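Local coordinates for Rod shape-determining protein (MreC) (Helicobacter pylori, PDB 5LP5) that binds the penicillin-binding protein PBP2 in the core cell wall synthesis complex and probably helps to determine the rod shape of the cell, at residues Asn132-Ile137 with Val208-Val213; Phe148-Lys153 with Asn229-Gly234; Cys155-Met160 with Gly168-Asn173; Glu177-Phe182 with Tyr222-Leu227. All coordinates share one frame; numbering follows the deposited sequence.

Overall arrangement
MreC is folded here as two six-stranded antiparallel barrels, one containing strands 134-141 and 144-149, the other built from the strands between 158 and 228. Contacts 3 and 4 lie within the second barrel on neighbouring strands of its sheet, 166-172 lying next to 178-183, their centres about 8 Å apart. Contacts 1 and 2, about 9 Å apart, connect the first barrel to the second barrel and to the loop that leads out of it. Along the chain 155-160, 168-173 and 177-182 follow one another between 148-153 and 208-213, so the long-range contacts 1 and 2 enclose contact 3. The interdomain contacts probably help to set the orientation of the second barrel, which also meets PBP2, at residues of contacts 3 and 4.

Contact 1: Asn132-Ile137 with Val208-Val213; sequences NQAIGI and VFVGEV
Ala134 and Phe209 meet backbone to backbone where the start of strand 134-141 runs up against the first residues of segment 208-213, and one backbone hydrogen bond joins them here, one of several links between the two barrels of MreC. Ala134 N donates to Phe209 O over 2.9 Å, with an N-H...O angle of 164° and an approach nearly along the C=O axis. The same carbonyl also receives a CA-H...O contact, Gln133 CA lying 3.3 Å from Phe209 O. The tight half of the contact is the apolar side of Ala134. Its methyl is directed at the partner and faces two valines: Ala134 CB lies 4.1 Å from Val210 CG2 and 4.5 Å from Val208 CG1. Val208 holds CG1 anti to its backbone N, which lays that methyl against the peptide between Gln133 and Ala134, with Ala134 N 3.8 Å from Val208 CG1.

The looser half lies on the other side of the backbone, where Gln133 and Phe209 run alongside each other and remain partly exposed. Both carry CG anti to the backbone N, and Gln133 CG comes to 4.0 Å from Phe209 CD2, at the edge of the ring. The ring lends one face to Gly211 N of its own strand. Asn132, an exposed residue, borders this side, its carbonyl O 3.7 Å from Phe209 CB.

Val210 and Gly211 form a classic beta bulge opposite Val195 of strand 194-197; Val210 also touches Leu227 of strand 223-228, while Ile135 and Gly136 bond to Leu128 on strand 125-129 of the first barrel.

Contact 2: Phe148-Lys153 with Asn229-Gly234; sequences FLNAHK and NAFLSG
A type II beta turn from Leu149 to His152, closed by His152 N donating to Leu149 O at 2.9 Å, ends strand 144-149 and presents its corner to the irregular segment 229-234. Asn150 and Leu232 are the nearest backbone positions, their CA atoms 6.1 Å apart, and a water fills in between: it donates to Asn150 O at 2.7 Å and to Leu232 O at 3.0 Å.

The Asn150 side chain makes the direct polar link. With CG anti to its carbonyl carbon, its ND2 reaches Phe231 O at 3.1 Å, close to the plane of the amide and on a lone pair of the carbonyl. This buried amide is gripped at both ends, since ND2 also bonds to Ala134 O and OD1 to Tyr157 OH, which fixes its rotation. Apolar contacts flank it: Leu149 CD1 meets the ring edge of Phe231, 4.3 Å from CE2, and Ala151 CB packs 3.9 Å from Leu232 CD2.

Leu232 also reaches Ser186 of a second MreC subunit. Within the chain, Phe231 leans on Ile135 of strand 134-141 in the first barrel, and Asn150 and Ala230 touch Leu178 of strand 178-183 in the second, which places turn and loop between the two barrels.

Contact 3: Cys155-Met160 with Gly168-Asn173; sequences CAYSVM and GFIGTN
Strands 158-161 and 166-172 form a beta hairpin of the second barrel, strongly twisted: the axes of 158-160 and 168-172 make an angle of 119°. Its hydrogen bonds show how an antiparallel pair divides its peptide groups between two neighbours. Val159 and Gly168 are a hydrogen-bonded pair: Gly168 N donates to Val159 O at 3.1 Å, and Val159 N to Gly168 O at 3.3 Å, both donors standing above the plane of the carbonyl they meet. Further along, Ile170 N reaches Tyr157 O at 2.8 Å, almost straight and nearly along the C=O axis.

Ser158 and Phe169, the non-hydrogen-bonded pair between, turn their peptide groups outward. Ser158 N is taken by Asp201 OD2 and the Ser158 backbone also bonds to Ser198, whereas the Phe169 backbone bonds to Asp181 of strand 178-183. Ser158 OG bonds to Ser198 OG and to Gln131 OE1 of PBP2, and the Phe169 ring stacks on Tyr134 of PBP2, so the face bearing these two residues is part of the complex interface. At the far end Thr172 OG1 bonds to Glu177 O, and Asn173 OD1 to Glu177 N.

On the other face Ile170 is held between two side chains. With chi1 at 52°, which tucks CG over its own backbone, Tyr157 brings its ring back alongside Ile170, while its hydroxyl bonds to Asn150 OD1. Val159 crosses Ile170 at about a right angle, with CG1 3.6 Å from Ile170 CG1. That same Ile170 CG1 makes a CH-pi contact with one face of the Tyr157 ring, 4.0 Å from its centroid.

Contact 4: Glu177-Phe182 with Tyr222-Leu227; sequences ELVVDF and YKSAVL
Three backbone hydrogen bonds join Glu177-Phe182 to Tyr222-Leu227. Val180 and Ala225 form a hydrogen-bonded pair, Val180 N giving to Ala225 O at 2.7 Å and Ala225 N returning to Val180 O at 2.8 Å, both in the carbonyl planes. Leu227 N adds a third, to Leu178 O at 3.0 Å.

Side chains follow this register. Leu227, its CG anti to the carbonyl carbon, crosses obliquely between two partners: CD1 lies 3.9 Å from Leu178 CD2, and CD2 approaches Val180 CG2. On the face bearing Val179 and Val226, the carboxylate end of Glu177 lies against Val226 CG1. These are adjacent antiparallel strands of the second barrel, and the apolar face of Leu178, Val180 and Leu227 closes on Ile170 of strand 166-172.

Toward the other end the contact turns polar. Ser224 OG donates to Asp181 OD1 at 2.5 Å, meeting the oxygen from above the carboxylate plane. A water bonded to Tyr222 OH also gives a weak bond to Asp181 OD1, which approaches the Tyr222 ring at its edge. Phe182 lies alongside that ring with CD1 over one face, 3.8 Å from Tyr222 CE1, the planes inclined at 50°. Farther out, His219 stacks on Tyr222, Lys223 NZ bonds to the carbonyls of Pro185 and Ala187, and Pro147 of PBP2 packs on both Phe182 and Tyr222, while Phe182 O accepts a hydrogen bond from Tyr127 OH of PBP2.

Contact 1: Asn132-Ile137 with Val208-Val213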
loop_
_atom_site.group_PDB
_atom_site.type_symbol
_atom_site.label_atom_id
_atom_site.label_comp_id
_atom_site.label_asym_id
_atom_site.label_seq_id
_atom_site.Cartn_x
_atom_site.Cartn_y
_atom_site.Cartn_z
ATOM N N ASN C 132 6.683 -8.895 -35.328
ATOM C CA ASN C 132 6.771 -7.714 -34.474
ATOM C C ASN C 132 5.995 -7.832 -33.178
ATOM O O ASN C 132 5.372 -6.863 -32.728
ATOM C CB ASN C 132 6.351 -6.488 -35.253
ATOM C CG ASN C 132 7.509 -5.851 -35.972
ATOM O OD1 ASN C 132 8.563 -5.601 -35.343
ATOM N ND2 ASN C 132 7.326 -5.547 -37.276
ATOM N N GLN C 133 6.082 -9.023 -32.586
ATOM C CA GLN C 133 5.336 -9.379 -31.378
ATOM C C GLN C 133 6.186 -10.270 -30.445
ATOM O O GLN C 133 7.010 -11.029 -30.907
ATOM C CB GLN C 133 4.009 -10.073 -31.760
ATOM C CG GLN C 133 3.077 -10.360 -30.606
ATOM C CD GLN C 133 1.699 -10.873 -31.044
ATOM O OE1 GLN C 133 0.840 -11.195 -30.189
ATOM N NE2 GLN C 133 1.455 -10.897 -32.363
ATOM N N ALA C 134 5.974 -10.171 -29.131
ATOM C CA ALA C 134 6.610 -11.078 -28.184
ATOM C C ALA C 134 5.858 -12.406 -28.137
ATOM O O ALA C 134 4.633 -12.433 -27.832
ATOM C CB ALA C 134 6.665 -10.444 -26.810
ATOM N N ILE C 135 6.568 -13.500 -28.427
ATOM C CA ILE C 135 6.002 -14.870 -28.347
ATOM C C ILE C 135 6.473 -15.669 -27.143
ATOM O O ILE C 135 5.837 -16.645 -26.778
ATOM C CB ILE C 135 6.266 -15.713 -29.619
ATOM C CG1 ILE C 135 7.778 -15.956 -29.838
ATOM C CG2 ILE C 135 5.661 -15.022 -30.824
ATOM C CD1 ILE C 135 8.085 -16.955 -30.945
ATOM N N GLY C 136 7.580 -15.279 -26.525
ATOM C CA GLY C 136 8.090 -16.013 -25.346
ATOM C C GLY C 136 9.559 -15.744 -25.094
ATOM O O GLY C 136 10.078 -14.716 -25.490
ATOM N N ILE C 137 10.217 -16.655 -24.410
ATOM C CA ILE C 137 11.623 -16.484 -24.089
ATOM C C ILE C 137 12.410 -17.722 -24.441
ATOM O O ILE C 137 11.841 -18.759 -24.744
ATOM C CB ILE C 137 11.845 -16.200 -22.584
ATOM C CG1 ILE C 137 11.463 -17.428 -21.744
ATOM C CG2 ILE C 137 11.037 -14.981 -22.146
ATOM C CD1 ILE C 137 11.673 -17.254 -20.262
ATOM N N VAL C 208 8.021 -3.511 -27.779
ATOM C CA VAL C 208 7.586 -4.623 -28.607
ATOM C C VAL C 208 6.182 -4.991 -28.212
ATOM O O VAL C 208 5.864 -4.992 -27.028
ATOM C CB VAL C 208 8.503 -5.836 -28.447
ATOM C CG1 VAL C 208 8.017 -6.989 -29.288
ATOM C CG2 VAL C 208 9.920 -5.478 -28.852
ATOM N N PHE C 209 5.333 -5.303 -29.181
ATOM C CA PHE C 209 3.903 -5.540 -28.922
ATOM C C PHE C 209 3.681 -6.895 -28.247
ATOM O O PHE C 209 4.289 -7.895 -28.602
ATOM C CB PHE C 209 3.083 -5.472 -30.204
ATOM C CG PHE C 209 1.610 -5.731 -30.017
ATOM C CD1 PHE C 209 0.776 -4.719 -29.582
ATOM C CD2 PHE C 209 1.054 -6.966 -30.298
ATOM C CE1 PHE C 209 -0.600 -4.941 -29.416
ATOM C CE2 PHE C 209 -0.308 -7.199 -30.126
ATOM C CZ PHE C 209 -1.139 -6.178 -29.682
ATOM N N VAL C 210 2.804 -6.915 -27.258
ATOM C CA VAL C 210 2.462 -8.143 -26.565
ATOM C C VAL C 210 1.003 -8.503 -26.771
ATOM O O VAL C 210 0.706 -9.623 -27.210
ATOM C CB VAL C 210 2.751 -8.034 -25.064
ATOM C CG1 VAL C 210 2.330 -9.301 -24.354
ATOM C CG2 VAL C 210 4.235 -7.831 -24.856
ATOM N N GLY C 211 0.110 -7.559 -26.443
ATOM C CA GLY C 211 -1.346 -7.795 -26.525
ATOM C C GLY C 211 -2.170 -6.626 -26.035
ATOM O O GLY C 211 -1.674 -5.514 -25.961
ATOM N N GLU C 212 -3.430 -6.877 -25.724
ATOM C CA GLU C 212 -4.353 -5.831 -25.275
ATOM C C GLU C 212 -5.138 -6.316 -24.069
ATOM O O GLU C 212 -5.463 -7.494 -23.976
ATOM C CB GLU C 212 -5.348 -5.466 -26.390
ATOM C CG GLU C 212 -4.693 -4.892 -27.640
ATOM C CD GLU C 212 -5.610 -4.725 -28.829
ATOM O OE1 GLU C 212 -6.859 -4.615 -28.622
ATOM O OE2 GLU C 212 -5.029 -4.675 -29.952
ATOM N N VAL C 213 -5.466 -5.404 -23.164
ATOM C CA VAL C 213 -6.163 -5.783 -21.948
ATOM C C VAL C 213 -7.601 -6.177 -22.274
ATOM O O VAL C 213 -8.316 -5.419 -22.910
ATOM C CB VAL C 213 -6.162 -4.636 -20.933
ATOM C CG1 VAL C 213 -6.940 -5.026 -19.666
ATOM C CG2 VAL C 213 -4.729 -4.265 -20.589
#

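Contact 2: Phe148-Lys153 with Asn229-Gly234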
loop_
_atom_site.group_PDB
_atom_site.type_symbol
_atom_site.label_atom_id
_atom_site.label_comp_id
_atom_site.label_asym_id
_atom_site.label_seq_id
_atom_site.Cartn_x
_atom_site.Cartn_y
_atom_site.Cartn_z
ATOM N N PHE C 148 10.663 -21.228 -24.445
ATOM C CA PHE C 148 9.481 -21.353 -23.606
ATOM C C PHE C 148 8.521 -20.241 -23.955
ATOM O O PHE C 148 8.752 -19.080 -23.634
ATOM C CB PHE C 148 9.852 -21.314 -22.129
ATOM C CG PHE C 148 10.918 -22.300 -21.770
ATOM C CD1 PHE C 148 10.637 -23.653 -21.709
ATOM C CD2 PHE C 148 12.205 -21.882 -21.545
ATOM C CE1 PHE C 148 11.628 -24.576 -21.419
ATOM C CE2 PHE C 148 13.203 -22.795 -21.253
ATOM C CZ PHE C 148 12.913 -24.148 -21.184
ATOM N N LEU C 149 7.447 -20.618 -24.644
ATOM C CA LEU C 149 6.552 -19.663 -25.278
ATOM C C LEU C 149 5.548 -19.072 -24.296
ATOM O O LEU C 149 5.458 -19.491 -23.152
ATOM C CB LEU C 149 5.820 -20.336 -26.436
ATOM C CG LEU C 149 6.735 -20.994 -27.481
ATOM C CD1 LEU C 149 5.922 -21.670 -28.567
ATOM C CD2 LEU C 149 7.703 -19.997 -28.107
ATOM N N ASN C 150 4.787 -18.090 -24.768
ATOM C CA ASN C 150 3.777 -17.413 -23.946
ATOM C C ASN C 150 2.861 -18.480 -23.316
ATOM O O ASN C 150 2.367 -19.394 -23.977
ATOM C CB ASN C 150 2.893 -16.444 -24.751
ATOM C CG ASN C 150 3.529 -15.092 -24.992
ATOM O OD1 ASN C 150 4.334 -14.601 -24.189
ATOM N ND2 ASN C 150 3.140 -14.453 -26.109
ATOM N N ALA C 151 2.684 -18.374 -22.011
ATOM C CA ALA C 151 1.809 -19.282 -21.262
ATOM C C ALA C 151 2.480 -20.543 -20.787
ATOM O O ALA C 151 1.855 -21.287 -20.030
ATOM C CB ALA C 151 0.528 -19.616 -22.025
ATOM N N HIS C 152 3.749 -20.763 -21.130
ATOM C CA HIS C 152 4.544 -21.806 -20.444
ATOM C C HIS C 152 4.831 -21.403 -18.990
ATOM O O HIS C 152 5.005 -20.233 -18.688
ATOM C CB HIS C 152 5.854 -22.105 -21.210
ATOM C CG HIS C 152 6.617 -23.295 -20.698
ATOM N ND1 HIS C 152 6.020 -24.504 -20.423
ATOM C CD2 HIS C 152 7.929 -23.456 -20.396
ATOM C CE1 HIS C 152 6.932 -25.365 -20.005
ATOM N NE2 HIS C 152 8.095 -24.745 -19.961
ATOM N N LYS C 153 4.883 -22.379 -18.100
ATOM C CA LYS C 153 5.252 -22.180 -16.694
ATOM C C LYS C 153 6.498 -21.287 -16.480
ATOM O O LYS C 153 6.592 -20.552 -15.512
ATOM C CB LYS C 153 5.483 -23.571 -16.045
ATOM C CG LYS C 153 5.600 -23.637 -14.534
ATOM C CD LYS C 153 5.835 -25.073 -14.068
ATOM C CE LYS C 153 6.208 -25.109 -12.583
ATOM N NZ LYS C 153 6.048 -26.456 -11.964
ATOM N N ASN C 229 -5.560 -10.852 -28.132
ATOM C CA ASN C 229 -4.683 -10.529 -29.245
ATOM C C ASN C 229 -3.203 -10.745 -28.933
ATOM O O ASN C 229 -2.341 -10.108 -29.563
ATOM C CB ASN C 229 -4.862 -9.079 -29.672
ATOM C CG ASN C 229 -6.149 -8.849 -30.379
ATOM O OD1 ASN C 229 -6.399 -9.481 -31.405
ATOM N ND2 ASN C 229 -6.993 -7.952 -29.841
ATOM N N ALA C 230 -2.897 -11.621 -27.974
ATOM C CA ALA C 230 -1.514 -11.984 -27.717
ATOM C C ALA C 230 -1.242 -13.295 -28.413
ATOM O O ALA C 230 -2.179 -14.052 -28.699
ATOM C CB ALA C 230 -1.251 -12.120 -26.233
ATOM N N PHE C 231 0.031 -13.566 -28.682
ATOM C CA PHE C 231 0.400 -14.841 -29.260
ATOM C C PHE C 231 0.150 -15.965 -28.277
ATOM O O PHE C 231 0.636 -15.924 -27.153
ATOM C CB PHE C 231 1.883 -14.875 -29.657
ATOM C CG PHE C 231 2.345 -16.245 -30.049
ATOM C CD1 PHE C 231 2.017 -16.763 -31.289
ATOM C CD2 PHE C 231 3.046 -17.045 -29.156
ATOM C CE1 PHE C 231 2.392 -18.047 -31.639
ATOM C CE2 PHE C 231 3.409 -18.320 -29.488
ATOM C CZ PHE C 231 3.115 -18.815 -30.742
ATOM N N LEU C 232 -0.613 -16.965 -28.705
ATOM C CA LEU C 232 -0.696 -18.256 -27.987
ATOM C C LEU C 232 -0.398 -19.465 -28.887
ATOM O O LEU C 232 0.693 -19.995 -28.861
ATOM C CB LEU C 232 -2.079 -18.459 -27.290
ATOM C CG LEU C 232 -2.370 -17.610 -26.053
ATOM C CD1 LEU C 232 -3.782 -17.819 -25.552
ATOM C CD2 LEU C 232 -1.367 -17.923 -24.949
ATOM N N SER C 233 -1.403 -19.901 -29.647
ATOM C CA SER C 233 -1.462 -21.215 -30.246
ATOM C C SER C 233 -1.275 -21.040 -31.742
ATOM O O SER C 233 -1.589 -21.959 -32.460
ATOM C CB SER C 233 -2.901 -21.798 -29.967
ATOM O OG SER C 233 -3.027 -23.194 -29.615
ATOM N N GLY C 234 -0.772 -19.895 -32.227
ATOM C CA GLY C 234 -0.882 -19.564 -33.655
ATOM C C GLY C 234 0.348 -19.890 -34.487
ATOM O O GLY C 234 1.402 -19.290 -34.294
HETATM O O HOH W 1 2.313 -20.546 -26.423
#

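Contact 3: Cys155-Met160 with Gly168-Asn173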
loop_
_atom_site.group_PDB
_atom_site.type_symbol
_atom_site.label_atom_id
_atom_site.label_comp_id
_atom_site.label_asym_id
_atom_site.label_seq_id
_atom_site.Cartn_x
_atom_site.Cartn_y
_atom_site.Cartn_z
ATOM N N CYS C 155 7.840 -19.090 -18.772
ATOM C CA CYS C 155 7.847 -17.882 -19.571
ATOM C C CYS C 155 7.357 -16.730 -18.745
ATOM O O CYS C 155 6.209 -16.720 -18.318
ATOM C CB CYS C 155 6.981 -18.046 -20.812
ATOM S SG CYS C 155 6.739 -16.494 -21.685
ATOM N N ALA C 156 8.238 -15.767 -18.513
ATOM C CA ALA C 156 7.911 -14.560 -17.757
ATOM C C ALA C 156 8.797 -13.404 -18.192
ATOM O O ALA C 156 9.966 -13.584 -18.485
ATOM C CB ALA C 156 8.081 -14.801 -16.262
ATOM N N TYR C 157 8.225 -12.206 -18.247
ATOM C CA TYR C 157 8.992 -11.032 -18.600
ATOM C C TYR C 157 8.252 -9.754 -18.258
ATOM O O TYR C 157 7.111 -9.812 -17.834
ATOM C CB TYR C 157 9.374 -11.070 -20.065
ATOM C CG TYR C 157 8.249 -11.310 -21.047
ATOM C CD1 TYR C 157 7.572 -10.252 -21.629
ATOM C CD2 TYR C 157 7.913 -12.594 -21.452
ATOM C CE1 TYR C 157 6.563 -10.459 -22.564
ATOM C CE2 TYR C 157 6.914 -12.812 -22.396
ATOM C CZ TYR C 157 6.238 -11.748 -22.939
ATOM O OH TYR C 157 5.271 -11.993 -23.888
ATOM N N SER C 158 8.932 -8.610 -18.375
ATOM C CA SER C 158 8.392 -7.316 -17.926
ATOM C C SER C 158 7.673 -6.558 -19.034
ATOM O O SER C 158 8.240 -6.329 -20.086
ATOM C CB SER C 158 9.487 -6.423 -17.370
ATOM O OG SER C 158 8.871 -5.267 -16.814
ATOM N N VAL C 159 6.444 -6.128 -18.764
ATOM C CA VAL C 159 5.643 -5.371 -19.733
ATOM C C VAL C 159 5.098 -4.065 -19.137
ATOM O O VAL C 159 5.127 -3.865 -17.913
ATOM C CB VAL C 159 4.485 -6.207 -20.273
ATOM C CG1 VAL C 159 5.026 -7.421 -21.008
ATOM C CG2 VAL C 159 3.516 -6.602 -19.162
ATOM N N MET C 160 4.630 -3.176 -20.007
ATOM C CA MET C 160 4.007 -1.905 -19.601
ATOM C C MET C 160 2.708 -1.638 -20.361
ATOM O O MET C 160 2.598 -1.912 -21.545
ATOM C CB MET C 160 4.972 -0.731 -19.800
ATOM C CG MET C 160 5.462 -0.546 -21.234
ATOM S SD MET C 160 6.792 0.652 -21.249
ATOM C CE MET C 160 7.102 0.761 -23.004
ATOM N N GLY C 168 3.916 -4.358 -15.053
ATOM C CA GLY C 168 3.515 -5.645 -14.507
ATOM C C GLY C 168 4.470 -6.725 -15.000
ATOM O O GLY C 168 5.462 -6.423 -15.679
ATOM N N PHE C 169 4.179 -7.979 -14.652
ATOM C CA PHE C 169 4.968 -9.110 -15.159
ATOM C C PHE C 169 4.106 -10.164 -15.801
ATOM O O PHE C 169 3.008 -10.464 -15.317
ATOM C CB PHE C 169 5.787 -9.766 -14.053
ATOM C CG PHE C 169 6.859 -8.884 -13.482
ATOM C CD1 PHE C 169 8.074 -8.742 -14.141
ATOM C CD2 PHE C 169 6.664 -8.215 -12.281
ATOM C CE1 PHE C 169 9.067 -7.946 -13.617
ATOM C CE2 PHE C 169 7.652 -7.410 -11.766
ATOM C CZ PHE C 169 8.859 -7.283 -12.433
ATOM N N ILE C 170 4.601 -10.712 -16.898
ATOM C CA ILE C 170 3.821 -11.660 -17.665
ATOM C C ILE C 170 3.834 -12.990 -16.926
ATOM O O ILE C 170 4.860 -13.480 -16.492
ATOM C CB ILE C 170 4.373 -11.825 -19.102
ATOM C CG1 ILE C 170 3.944 -10.662 -20.012
ATOM C CG2 ILE C 170 3.985 -13.154 -19.716
ATOM C CD1 ILE C 170 2.507 -10.692 -20.485
ATOM N N GLY C 171 2.655 -13.559 -16.780
ATOM C CA GLY C 171 2.510 -14.920 -16.360
ATOM C C GLY C 171 1.376 -15.537 -17.150
ATOM O O GLY C 171 1.131 -15.192 -18.309
ATOM N N THR C 172 0.674 -16.454 -16.502
ATOM C CA THR C 172 -0.394 -17.199 -17.127
ATOM C C THR C 172 -1.285 -17.725 -16.028
ATOM O O THR C 172 -1.036 -17.463 -14.861
ATOM C CB THR C 172 0.157 -18.342 -18.015
ATOM O OG1 THR C 172 -0.907 -18.946 -18.764
ATOM C CG2 THR C 172 0.913 -19.379 -17.196
ATOM N N ASN C 173 -2.346 -18.435 -16.386
ATOM C CA ASN C 173 -3.302 -18.935 -15.402
ATOM C C ASN C 173 -3.747 -20.357 -15.774
ATOM O O ASN C 173 -3.171 -20.991 -16.678
ATOM C CB ASN C 173 -4.479 -17.980 -15.278
ATOM C CG ASN C 173 -5.255 -17.823 -16.580
ATOM O OD1 ASN C 173 -5.113 -18.634 -17.504
ATOM N ND2 ASN C 173 -6.061 -16.747 -16.672
#

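Contact 4: Glu177-Phe182 with Tyr222-Leu227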
loop_
_atom_site.group_PDB
_atom_site.type_symbol
_atom_site.label_atom_id
_atom_site.label_comp_id
_atom_site.label_asym_id
_atom_site.label_seq_id
_atom_site.Cartn_x
_atom_site.Cartn_y
_atom_site.Cartn_z
ATOM N N GLU C 177 -4.305 -18.593 -20.405
ATOM C CA GLU C 177 -4.456 -17.248 -20.946
ATOM C C GLU C 177 -3.205 -16.479 -20.562
ATOM O O GLU C 177 -2.628 -16.707 -19.511
ATOM C CB GLU C 177 -5.682 -16.534 -20.356
ATOM C CG GLU C 177 -6.954 -17.365 -20.357
ATOM C CD GLU C 177 -8.190 -16.574 -19.984
ATOM O OE1 GLU C 177 -8.338 -16.246 -18.776
ATOM O OE2 GLU C 177 -9.015 -16.305 -20.898
ATOM N N LEU C 178 -2.772 -15.579 -21.427
ATOM C CA LEU C 178 -1.652 -14.719 -21.102
ATOM C C LEU C 178 -2.104 -13.641 -20.139
ATOM O O LEU C 178 -3.060 -12.962 -20.398
ATOM C CB LEU C 178 -1.060 -14.102 -22.383
ATOM C CG LEU C 178 0.321 -13.500 -22.182
ATOM C CD1 LEU C 178 1.282 -14.593 -21.766
ATOM C CD2 LEU C 178 0.822 -12.866 -23.459
ATOM N N VAL C 179 -1.401 -13.479 -19.032
ATOM C CA VAL C 179 -1.829 -12.551 -17.981
ATOM C C VAL C 179 -0.718 -11.586 -17.625
ATOM O O VAL C 179 0.451 -11.967 -17.623
ATOM C CB VAL C 179 -2.213 -13.336 -16.718
ATOM C CG1 VAL C 179 -2.485 -12.384 -15.558
ATOM C CG2 VAL C 179 -3.385 -14.287 -17.007
ATOM N N VAL C 180 -1.077 -10.334 -17.357
ATOM C CA VAL C 180 -0.144 -9.416 -16.703
ATOM C C VAL C 180 -0.479 -9.377 -15.219
ATOM O O VAL C 180 -1.592 -9.043 -14.817
ATOM C CB VAL C 180 -0.209 -7.985 -17.267
ATOM C CG1 VAL C 180 0.776 -7.090 -16.550
ATOM C CG2 VAL C 180 0.053 -7.979 -18.765
ATOM N N ASP C 181 0.505 -9.706 -14.413
ATOM C CA ASP C 181 0.338 -9.821 -12.974
ATOM C C ASP C 181 1.049 -8.682 -12.252
ATOM O O ASP C 181 1.902 -8.003 -12.835
ATOM C CB ASP C 181 0.923 -11.171 -12.527
ATOM C CG ASP C 181 -0.137 -12.186 -12.207
ATOM O OD1 ASP C 181 -1.104 -11.776 -11.521
ATOM O OD2 ASP C 181 0.003 -13.368 -12.631
ATOM N N PHE C 182 0.659 -8.492 -10.996
ATOM C CA PHE C 182 1.360 -7.620 -10.044
ATOM C C PHE C 182 1.331 -6.121 -10.338
ATOM O O PHE C 182 2.282 -5.399 -10.085
ATOM C CB PHE C 182 2.790 -8.100 -9.818
ATOM C CG PHE C 182 2.906 -9.580 -9.571
ATOM C CD1 PHE C 182 2.079 -10.235 -8.652
ATOM C CD2 PHE C 182 3.790 -10.331 -10.333
ATOM C CE1 PHE C 182 2.185 -11.600 -8.467
ATOM C CE2 PHE C 182 3.926 -11.698 -10.126
ATOM C CZ PHE C 182 3.120 -12.333 -9.193
ATOM N N TYR C 222 -2.795 -5.995 -5.305
ATOM C CA TYR C 222 -2.405 -5.802 -6.674
ATOM C C TYR C 222 -3.565 -6.243 -7.579
ATOM O O TYR C 222 -4.537 -6.843 -7.113
ATOM C CB TYR C 222 -1.146 -6.627 -6.960
ATOM C CG TYR C 222 -1.371 -8.119 -7.014
ATOM C CD1 TYR C 222 -1.507 -8.774 -8.234
ATOM C CD2 TYR C 222 -1.449 -8.876 -5.848
ATOM C CE1 TYR C 222 -1.691 -10.143 -8.296
ATOM C CE2 TYR C 222 -1.633 -10.254 -5.895
ATOM C CZ TYR C 222 -1.769 -10.875 -7.118
ATOM O OH TYR C 222 -1.969 -12.226 -7.161
ATOM N N LYS C 223 -3.445 -5.931 -8.870
ATOM C CA LYS C 223 -4.417 -6.335 -9.872
ATOM C C LYS C 223 -3.726 -7.094 -10.964
ATOM O O LYS C 223 -2.522 -7.000 -11.120
ATOM C CB LYS C 223 -5.036 -5.110 -10.524
ATOM C CG LYS C 223 -6.126 -4.430 -9.714
ATOM C CD LYS C 223 -6.721 -3.230 -10.462
ATOM C CE LYS C 223 -5.681 -2.163 -10.806
ATOM N NZ LYS C 223 -6.298 -0.836 -11.044
ATOM N N SER C 224 -4.519 -7.828 -11.734
ATOM C CA SER C 224 -4.038 -8.557 -12.892
ATOM C C SER C 224 -4.823 -8.133 -14.116
ATOM O O SER C 224 -5.936 -7.652 -14.004
ATOM C CB SER C 224 -4.236 -10.068 -12.695
ATOM O OG SER C 224 -3.357 -10.623 -11.733
ATOM N N ALA C 225 -4.236 -8.347 -15.282
ATOM C CA ALA C 225 -4.892 -8.056 -16.536
ATOM C C ALA C 225 -4.754 -9.244 -17.440
ATOM O O ALA C 225 -3.650 -9.695 -17.724
ATOM C CB ALA C 225 -4.270 -6.833 -17.202
ATOM N N VAL C 226 -5.879 -9.761 -17.902
ATOM C CA VAL C 226 -5.870 -10.844 -18.855
ATOM C C VAL C 226 -5.823 -10.244 -20.231
ATOM O O VAL C 226 -6.558 -9.299 -20.505
ATOM C CB VAL C 226 -7.144 -11.700 -18.732
ATOM C CG1 VAL C 226 -7.109 -12.851 -19.740
ATOM C CG2 VAL C 226 -7.278 -12.231 -17.308
ATOM N N LEU C 227 -4.978 -10.790 -21.097
ATOM C CA LEU C 227 -4.763 -10.203 -22.426
ATOM C C LEU C 227 -5.554 -10.902 -23.494
ATOM O O LEU C 227 -5.873 -12.058 -23.361
ATOM C CB LEU C 227 -3.283 -10.250 -22.817
ATOM C CG LEU C 227 -2.342 -9.633 -21.805
ATOM C CD1 LEU C 227 -0.947 -9.564 -22.387
ATOM C CD2 LEU C 227 -2.774 -8.237 -21.423
HETATM O O HOH W 2 -2.563 -13.861 -9.163
#